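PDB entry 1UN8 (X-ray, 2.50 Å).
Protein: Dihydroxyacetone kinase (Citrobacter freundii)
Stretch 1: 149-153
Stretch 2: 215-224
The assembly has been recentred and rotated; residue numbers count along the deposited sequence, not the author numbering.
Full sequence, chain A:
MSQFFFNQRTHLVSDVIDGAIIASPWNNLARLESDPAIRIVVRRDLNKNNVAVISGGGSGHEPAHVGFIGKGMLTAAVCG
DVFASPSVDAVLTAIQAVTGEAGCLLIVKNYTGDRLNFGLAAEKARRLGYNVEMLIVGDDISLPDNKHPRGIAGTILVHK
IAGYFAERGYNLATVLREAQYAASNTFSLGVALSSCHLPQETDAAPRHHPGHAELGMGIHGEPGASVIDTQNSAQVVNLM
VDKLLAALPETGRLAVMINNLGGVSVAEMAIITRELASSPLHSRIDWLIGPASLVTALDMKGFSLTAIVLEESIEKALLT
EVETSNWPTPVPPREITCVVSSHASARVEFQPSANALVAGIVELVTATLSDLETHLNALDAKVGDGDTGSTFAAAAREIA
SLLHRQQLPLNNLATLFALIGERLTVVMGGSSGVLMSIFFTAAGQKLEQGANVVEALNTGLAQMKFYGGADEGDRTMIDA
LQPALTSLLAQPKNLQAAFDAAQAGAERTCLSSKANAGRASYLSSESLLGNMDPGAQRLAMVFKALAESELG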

# COMPACT_ATOMS: atom_id res chain seq x y z
N PRO A 149 -21.69 14.84 -7.66
CA PRO A 149 -20.26 14.52 -7.55
C PRO A 149 -20.05 13.36 -6.60
O PRO A 149 -20.59 13.32 -5.50
CB PRO A 149 -19.65 15.81 -7.01
CG PRO A 149 -20.59 16.87 -7.50
CD PRO A 149 -21.94 16.25 -7.29
N ARG A 150 -19.25 12.39 -7.02
CA ARG A 150 -18.98 11.25 -6.19
C ARG A 150 -18.18 11.68 -4.98
O ARG A 150 -17.43 12.64 -5.03
CB ARG A 150 -18.19 10.20 -6.96
CG ARG A 150 -18.91 9.60 -8.13
CD ARG A 150 -17.91 9.02 -9.11
NE ARG A 150 -18.57 8.39 -10.25
CZ ARG A 150 -17.93 7.94 -11.32
NH1 ARG A 150 -16.61 8.05 -11.40
NH2 ARG A 150 -18.61 7.38 -12.31
N GLY A 151 -18.36 10.95 -3.88
CA GLY A 151 -17.62 11.23 -2.67
C GLY A 151 -16.45 10.26 -2.60
O GLY A 151 -16.65 9.04 -2.64
N ILE A 152 -15.24 10.80 -2.50
CA ILE A 152 -14.04 9.99 -2.42
C ILE A 152 -13.13 10.39 -1.25
O ILE A 152 -13.60 10.83 -0.22
CB ILE A 152 -13.29 10.05 -3.78
CG1 ILE A 152 -12.87 11.50 -4.08
CG2 ILE A 152 -14.20 9.48 -4.90
CD1 ILE A 152 -12.98 11.88 -5.52
N ALA A 153 -11.82 10.26 -1.42
CA ALA A 153 -10.85 10.54 -0.37
C ALA A 153 -11.10 11.74 0.55
O ALA A 153 -10.97 11.64 1.76
CB ALA A 153 -9.45 10.63 -0.96
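Stretch 2, residues 215-224: LGMGIHGEPG

R150 carries the polar part of this contact, reaching from stretch 1 into the looped backbone of stretch 2. Its guanidinium forms a two-pronged hydrogen bond to a single carbonyl: R150 NH1 donates to P223 O at 3.1 Å and R150 NH2 donates to the same P223 O at 3.1 Å, with N-H...O angles of 149° and 148°. The near-equal lengths and angles place the carbonyl oxygen between the two terminal nitrogens, close to the plane of the group, where both can point a hydrogen at it. A water extends the polar contact: R150 NH1 donates to water 1 O at 2.8 Å, and the water in turn donates to G216 O at 2.6 Å. G216 O also lies near the guanidinium plane, 3.4 Å from R150 NH1. Backbone carbonyls from both ends of the loop thus gather around one arginine head.

The side chain gets there in a largely extended form, with chi1 m and chi2 and chi3 both t, and its CA-to-CB bond points toward stretch 2. E222 covers one face of the guanidinium with its aliphatic part, E222 CB standing 3.4 Å from R150 NH2. The carboxylate of E222 is occupied within its own stretch: H220 N donates to E222 OE2 at 2.7 Å and H220 ND1 donates to E222 OE1 at 2.8 Å, so each oxygen takes a hydrogen from the same histidine.

Neither stretch pairs with the other as a strand. Stretch 1 is irregular, extended through P149, R150 and G151, and stretch 2 doubles back on itself through a type I turn from G218 to G221. The turn is closed by G221 N donating to G218 O at 2.8 Å, and the loop is drawn together further by G218 N donating to E222 O at 2.9 Å. This folding brings P223 back near G216, so that one guanidinium can meet both. Glycine suits several of these positions. G216 and G221 have positive phi, and a CB there would be jammed against the preceding carbonyl oxygen; at G218 an ideal CB would lie 1.9 Å from E222 OE2.

The main chains stay well apart, with R150 CA 7.9 Å from G218 CA and I152 CA 6.8 Å from I219 CA. From R150 to I152 the nearest partners advance from G218 to I219, so the two chains run in the same sense over this short span. Here the contact becomes apolar. I219 directs its CA-to-CB bond toward stretch 1 and packs I219 CG2 against I152 CG2 at 3.7 Å, while I219 CD1 approaches G151 O at 3.8 Å. I152 starts sideways and its end leads away, leaving I152 CG2 to make the closest approach. The whole contact buries 259 Å², summed over both sides, and R150 contributes the largest share. P149 and A153 make no contact with stretch 2.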

# COMPACT_ATOMS: atom_id res chain seq x y z
N LEU A 215 -8.44 8.94 -16.03
CA LEU A 215 -8.66 10.02 -15.09
C LEU A 215 -10.07 9.92 -14.52
O LEU A 215 -11.04 9.76 -15.27
CB LEU A 215 -8.48 11.37 -15.79
CG LEU A 215 -8.69 12.59 -14.90
CD1 LEU A 215 -7.59 12.64 -13.86
CD2 LEU A 215 -8.66 13.86 -15.73
N GLY A 216 -10.19 10.01 -13.20
CA GLY A 216 -11.50 9.95 -12.58
C GLY A 216 -12.12 8.60 -12.32
O GLY A 216 -13.30 8.52 -12.00
N MET A 217 -11.35 7.52 -12.47
CA MET A 217 -11.92 6.20 -12.18
C MET A 217 -12.46 6.24 -10.74
O MET A 217 -11.78 6.71 -9.82
CB MET A 217 -10.85 5.11 -12.32
CG MET A 217 -11.41 3.71 -12.15
SD MET A 217 -10.17 2.37 -12.29
CE MET A 217 -9.90 2.39 -14.10
N GLY A 218 -13.68 5.75 -10.56
CA GLY A 218 -14.30 5.74 -9.25
C GLY A 218 -13.71 4.77 -8.25
O GLY A 218 -13.04 3.82 -8.64
N ILE A 219 -13.97 5.01 -6.96
CA ILE A 219 -13.44 4.15 -5.91
C ILE A 219 -14.14 2.79 -5.86
O ILE A 219 -13.82 1.95 -5.03
CB ILE A 219 -13.54 4.82 -4.53
CG1 ILE A 219 -15.01 5.04 -4.14
CG2 ILE A 219 -12.76 6.12 -4.56
CD1 ILE A 219 -15.19 5.48 -2.70
N HIS A 220 -15.11 2.60 -6.75
CA HIS A 220 -15.80 1.32 -6.84
C HIS A 220 -15.49 0.79 -8.23
O HIS A 220 -16.06 -0.19 -8.68
CB HIS A 220 -17.31 1.48 -6.64
CG HIS A 220 -17.68 2.01 -5.28
ND1 HIS A 220 -18.12 3.30 -5.08
CD2 HIS A 220 -17.62 1.43 -4.06
CE1 HIS A 220 -18.30 3.50 -3.79
NE2 HIS A 220 -18.00 2.38 -3.14
N GLY A 221 -14.56 1.46 -8.91
CA GLY A 221 -14.18 1.06 -10.25
C GLY A 221 -15.03 1.70 -11.33
O GLY A 221 -14.88 1.38 -12.49
N GLU A 222 -15.92 2.60 -10.94
CA GLU A 222 -16.78 3.27 -11.91
C GLU A 222 -15.99 3.97 -13.02
O GLU A 222 -14.86 4.40 -12.82
CB GLU A 222 -17.65 4.34 -11.21
CG GLU A 222 -18.53 3.85 -10.05
CD GLU A 222 -17.85 4.02 -8.69
OE1 GLU A 222 -18.58 4.21 -7.69
OE2 GLU A 222 -16.60 3.94 -8.63
N PRO A 223 -16.58 4.10 -14.21
CA PRO A 223 -15.94 4.75 -15.36
C PRO A 223 -15.49 6.15 -14.96
O PRO A 223 -16.21 6.85 -14.24
CB PRO A 223 -17.05 4.80 -16.40
CG PRO A 223 -17.85 3.59 -16.08
CD PRO A 223 -17.92 3.61 -14.58
N GLY A 224 -14.32 6.55 -15.43
CA GLY A 224 -13.81 7.86 -15.11
C GLY A 224 -14.29 8.94 -16.08
O GLY A 224 -15.23 8.73 -16.85
O HOH W 1 -14.66 9.31 -9.87